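Long-range contact in DNA-damage inducible protein DDI1-like protein (Leishmania major, PDB 5YQ8), which acts as an aspartic protease of the DDI1 family, this chain being its retroviral protease-like domain: residues Q58-T67 with P77-D85. Numbering follows the deposited sequence.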
loop_
_atom_site.group_PDB
_atom_site.type_symbol
_atom_site.label_atom_id
_atom_site.label_comp_id
_atom_site.label_asym_id
_atom_site.label_seq_id
_atom_site.Cartn_x
_atom_site.Cartn_y
_atom_site.Cartn_z
ATOM N N GLN A 58 16.040 4.483 -7.842
ATOM C CA GLN A 58 14.984 4.458 -8.857
ATOM C C GLN A 58 15.586 5.018 -10.145
ATOM O O GLN A 58 16.056 6.170 -10.160
ATOM C CB GLN A 58 13.824 5.338 -8.394
ATOM C CG GLN A 58 12.733 5.502 -9.449
ATOM C CD GLN A 58 11.544 6.337 -9.008
ATOM O OE1 GLN A 58 11.281 6.508 -7.805
ATOM N NE2 GLN A 58 10.791 6.858 -10.011
ATOM N N GLU A 59 15.603 4.218 -11.207
ATOM C CA GLU A 59 16.173 4.665 -12.518
ATOM C C GLU A 59 15.211 4.210 -13.644
ATOM O O GLU A 59 15.087 3.028 -13.988
ATOM C CB GLU A 59 17.624 4.183 -12.726
ATOM C CG GLU A 59 18.566 4.563 -11.569
ATOM C CD GLU A 59 19.920 3.916 -11.703
ATOM O OE1 GLU A 59 20.814 4.219 -10.870
ATOM O OE2 GLU A 59 20.058 3.118 -12.666
ATOM N N ILE A 60 14.486 5.168 -14.174
ATOM C CA ILE A 60 13.376 4.834 -15.012
ATOM C C ILE A 60 13.838 4.816 -16.479
ATOM O O ILE A 60 14.803 5.496 -16.858
ATOM C CB ILE A 60 12.213 5.824 -14.787
ATOM C CG1 ILE A 60 12.519 7.164 -15.447
ATOM C CG2 ILE A 60 11.943 6.029 -13.283
ATOM C CD1 ILE A 60 11.456 8.192 -15.229
ATOM N N CYS A 61 13.134 4.041 -17.294
ATOM C CA CYS A 61 13.233 4.098 -18.737
ATOM C C CYS A 61 12.404 5.218 -19.307
ATOM O O CYS A 61 12.549 5.492 -20.453
ATOM C CB CYS A 61 12.704 2.822 -19.392
ATOM S SG CYS A 61 13.645 1.355 -19.104
ATOM N N GLY A 62 11.480 5.818 -18.557
ATOM C CA GLY A 62 10.666 6.921 -19.044
ATOM C C GLY A 62 9.350 6.944 -18.289
ATOM O O GLY A 62 9.220 6.278 -17.250
ATOM N N ARG A 63 8.411 7.746 -18.802
ATOM C CA ARG A 63 7.092 7.858 -18.243
ATOM C C ARG A 63 6.041 7.768 -19.318
ATOM O O ARG A 63 6.188 8.442 -20.314
ATOM C CB ARG A 63 6.959 9.177 -17.515
ATOM C CG ARG A 63 5.691 9.318 -16.658
ATOM C CD ARG A 63 5.618 10.668 -15.969
ATOM N NE ARG A 63 4.509 10.722 -15.015
ATOM C CZ ARG A 63 3.280 11.212 -15.238
ATOM N NH1 ARG A 63 2.928 11.780 -16.397
ATOM N NH2 ARG A 63 2.363 11.158 -14.257
ATOM N N ILE A 64 4.973 6.990 -19.107
ATOM C CA ILE A 64 3.892 6.846 -20.095
ATOM C C ILE A 64 2.818 7.775 -19.572
ATOM O O ILE A 64 2.250 7.581 -18.488
ATOM C CB ILE A 64 3.446 5.400 -20.196
ATOM C CG1 ILE A 64 4.372 4.623 -21.109
ATOM C CG2 ILE A 64 2.071 5.258 -20.789
ATOM C CD1 ILE A 64 4.104 3.145 -21.263
ATOM N N HIS A 65 2.540 8.837 -20.306
ATOM C CA HIS A 65 1.687 9.925 -19.738
ATOM C C HIS A 65 0.212 9.592 -19.790
ATOM O O HIS A 65 -0.575 10.095 -19.019
ATOM C CB HIS A 65 1.963 11.266 -20.434
ATOM C CG HIS A 65 3.389 11.671 -20.367
ATOM N ND1 HIS A 65 4.065 11.808 -19.183
ATOM C CD2 HIS A 65 4.278 11.948 -21.345
ATOM C CE1 HIS A 65 5.304 12.206 -19.434
ATOM N NE2 HIS A 65 5.464 12.277 -20.741
ATOM N N MET A 66 -0.144 8.731 -20.725
ATOM C CA MET A 66 -1.519 8.264 -20.900
ATOM C C MET A 66 -1.508 7.031 -21.758
ATOM O O MET A 66 -0.982 7.057 -22.849
ATOM C CB MET A 66 -2.442 9.301 -21.532
ATOM C CG MET A 66 -3.901 8.856 -21.559
ATOM S SD MET A 66 -4.235 7.960 -23.041
ATOM C CE MET A 66 -5.953 7.683 -22.938
ATOM N N THR A 67 -2.001 5.934 -21.186
ATOM C CA THR A 67 -2.322 4.738 -21.905
ATOM C C THR A 67 -3.660 4.237 -21.389
ATOM O O THR A 67 -3.899 4.200 -20.181
ATOM C CB THR A 67 -1.245 3.641 -21.737
ATOM O OG1 THR A 67 -1.613 2.443 -22.471
ATOM C CG2 THR A 67 -1.023 3.278 -20.307
ATOM N N PRO A 77 -7.691 5.947 -18.007
ATOM C CA PRO A 77 -6.421 6.462 -18.438
ATOM C C PRO A 77 -5.427 6.406 -17.297
ATOM O O PRO A 77 -5.673 7.051 -16.254
ATOM C CB PRO A 77 -6.742 7.914 -18.833
ATOM C CG PRO A 77 -7.928 8.264 -18.042
ATOM C CD PRO A 77 -8.679 7.015 -17.822
ATOM N N PHE A 78 -4.320 5.649 -17.494
ATOM C CA PHE A 78 -3.202 5.576 -16.585
ATOM C C PHE A 78 -1.998 6.349 -17.058
ATOM O O PHE A 78 -1.752 6.501 -18.224
ATOM C CB PHE A 78 -2.792 4.125 -16.375
ATOM C CG PHE A 78 -3.547 3.464 -15.230
ATOM C CD1 PHE A 78 -4.934 3.238 -15.329
ATOM C CD2 PHE A 78 -2.890 3.123 -14.044
ATOM C CE1 PHE A 78 -5.636 2.693 -14.296
ATOM C CE2 PHE A 78 -3.608 2.555 -13.002
ATOM C CZ PHE A 78 -4.973 2.338 -13.134
ATOM N N ALA A 79 -1.206 6.809 -16.097
ATOM C CA ALA A 79 0.149 7.358 -16.322
ATOM C C ALA A 79 1.049 6.672 -15.319
ATOM O O ALA A 79 0.672 6.512 -14.118
ATOM C CB ALA A 79 0.216 8.832 -16.083
ATOM N N PHE A 80 2.193 6.210 -15.825
ATOM C CA PHE A 80 3.159 5.557 -14.986
ATOM C C PHE A 80 4.566 5.590 -15.522
ATOM O O PHE A 80 4.768 5.887 -16.685
ATOM C CB PHE A 80 2.762 4.125 -14.782
ATOM C CG PHE A 80 2.322 3.454 -16.004
ATOM C CD1 PHE A 80 3.211 3.155 -16.982
ATOM C CD2 PHE A 80 0.997 3.158 -16.160
ATOM C CE1 PHE A 80 2.762 2.555 -18.114
ATOM C CE2 PHE A 80 0.530 2.610 -17.267
ATOM C CZ PHE A 80 1.416 2.293 -18.250
ATOM N N TYR A 81 5.530 5.386 -14.643
ATOM C CA TYR A 81 6.914 5.274 -15.048
ATOM C C TYR A 81 7.190 3.894 -15.577
ATOM O O TYR A 81 6.528 2.954 -15.245
ATOM C CB TYR A 81 7.821 5.580 -13.868
ATOM C CG TYR A 81 7.704 6.988 -13.375
ATOM C CD1 TYR A 81 8.081 8.061 -14.194
ATOM C CD2 TYR A 81 7.265 7.276 -12.101
ATOM C CE1 TYR A 81 8.016 9.368 -13.770
ATOM C CE2 TYR A 81 7.256 8.600 -11.651
ATOM C CZ TYR A 81 7.606 9.641 -12.515
ATOM O OH TYR A 81 7.559 10.979 -12.207
ATOM N N VAL A 82 8.206 3.787 -16.414
ATOM C CA VAL A 82 8.639 2.514 -16.936
ATOM C C VAL A 82 10.063 2.277 -16.446
ATOM O O VAL A 82 10.924 3.165 -16.624
ATOM C CB VAL A 82 8.533 2.427 -18.473
ATOM C CG1 VAL A 82 9.055 1.102 -18.950
ATOM C CG2 VAL A 82 7.078 2.571 -18.935
ATOM N N ILE A 83 10.279 1.118 -15.811
ATOM C CA ILE A 83 11.552 0.766 -15.218
ATOM C C ILE A 83 11.924 -0.664 -15.614
ATOM O O ILE A 83 11.121 -1.569 -15.427
ATOM C CB ILE A 83 11.467 0.927 -13.681
ATOM C CG1 ILE A 83 11.231 2.395 -13.316
ATOM C CG2 ILE A 83 12.739 0.426 -13.029
ATOM C CD1 ILE A 83 11.537 2.843 -11.900
ATOM N N GLU A 84 13.141 -0.882 -16.110
ATOM C CA GLU A 84 13.466 -2.144 -16.801
ATOM C C GLU A 84 13.222 -3.443 -15.981
ATOM O O GLU A 84 12.344 -4.254 -16.347
ATOM C CB GLU A 84 14.896 -2.137 -17.408
ATOM C CG GLU A 84 15.252 -3.496 -18.077
ATOM C CD GLU A 84 16.722 -3.642 -18.419
ATOM O OE1 GLU A 84 17.075 -3.814 -19.622
ATOM O OE2 GLU A 84 17.528 -3.632 -17.449
ATOM N N ASP A 85 14.003 -3.647 -14.919
ATOM C CA ASP A 85 13.929 -4.914 -14.148
ATOM C C ASP A 85 13.214 -4.652 -12.829
ATOM O O ASP A 85 13.819 -4.382 -11.821
ATOM C CB ASP A 85 15.310 -5.551 -13.864
ATOM C CG ASP A 85 16.010 -6.054 -15.113
ATOM O OD1 ASP A 85 15.350 -6.596 -16.008
ATOM O OD2 ASP A 85 17.238 -5.913 -15.188
#
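Ile64 and Phe80 pair within the hairpin of strands 62-71 and 74-83, bound both ways: Ile64 N gives a nearly straight hydrogen bond to Phe80 O (2.7 Å), and Phe80 N returns one to Ile64 O. Val82 N to Gly62 O and the two bonds joining Thr67 with Phe78 continue the pairing. A classic bulge, Cys61 and Gly62 both facing Val82, closes it at one end, and a second slips the register between Ile64 and Thr67.

On the apolar face, Phe80 CG lies between its backbone N and carbonyl carbon (chi1 44°), which brings the ring alongside Ile64 and up to Thr67. Phe80 CE1 meets Ile64 CD1 at 3.5 Å and Phe80 CZ meets Thr67 CG2 at 3.3 Å; Ile64 and Thr67 also touch Leu40, and Phe80 touches Met30.

Tyr81 occupies the other face between Ile60 CD1, 3.5 Å from Tyr81 CD1, and Arg63, whose extended chain puts CD 3.5 Å from Tyr81 CE1. The guanidinium continues over Ala79 CB and donates from Arg63 NH1 to His65 ND1 (3.0 Å), in the plane of both groups; His65 NE2 bonds Asp45.

The chemistry implies a two-faced hairpin of the retropepsin-like domain: buried hydrocarbon on one side, a mixed, more exposed surface on the other, where Tyr81 packs on Lys2 of the second subunit.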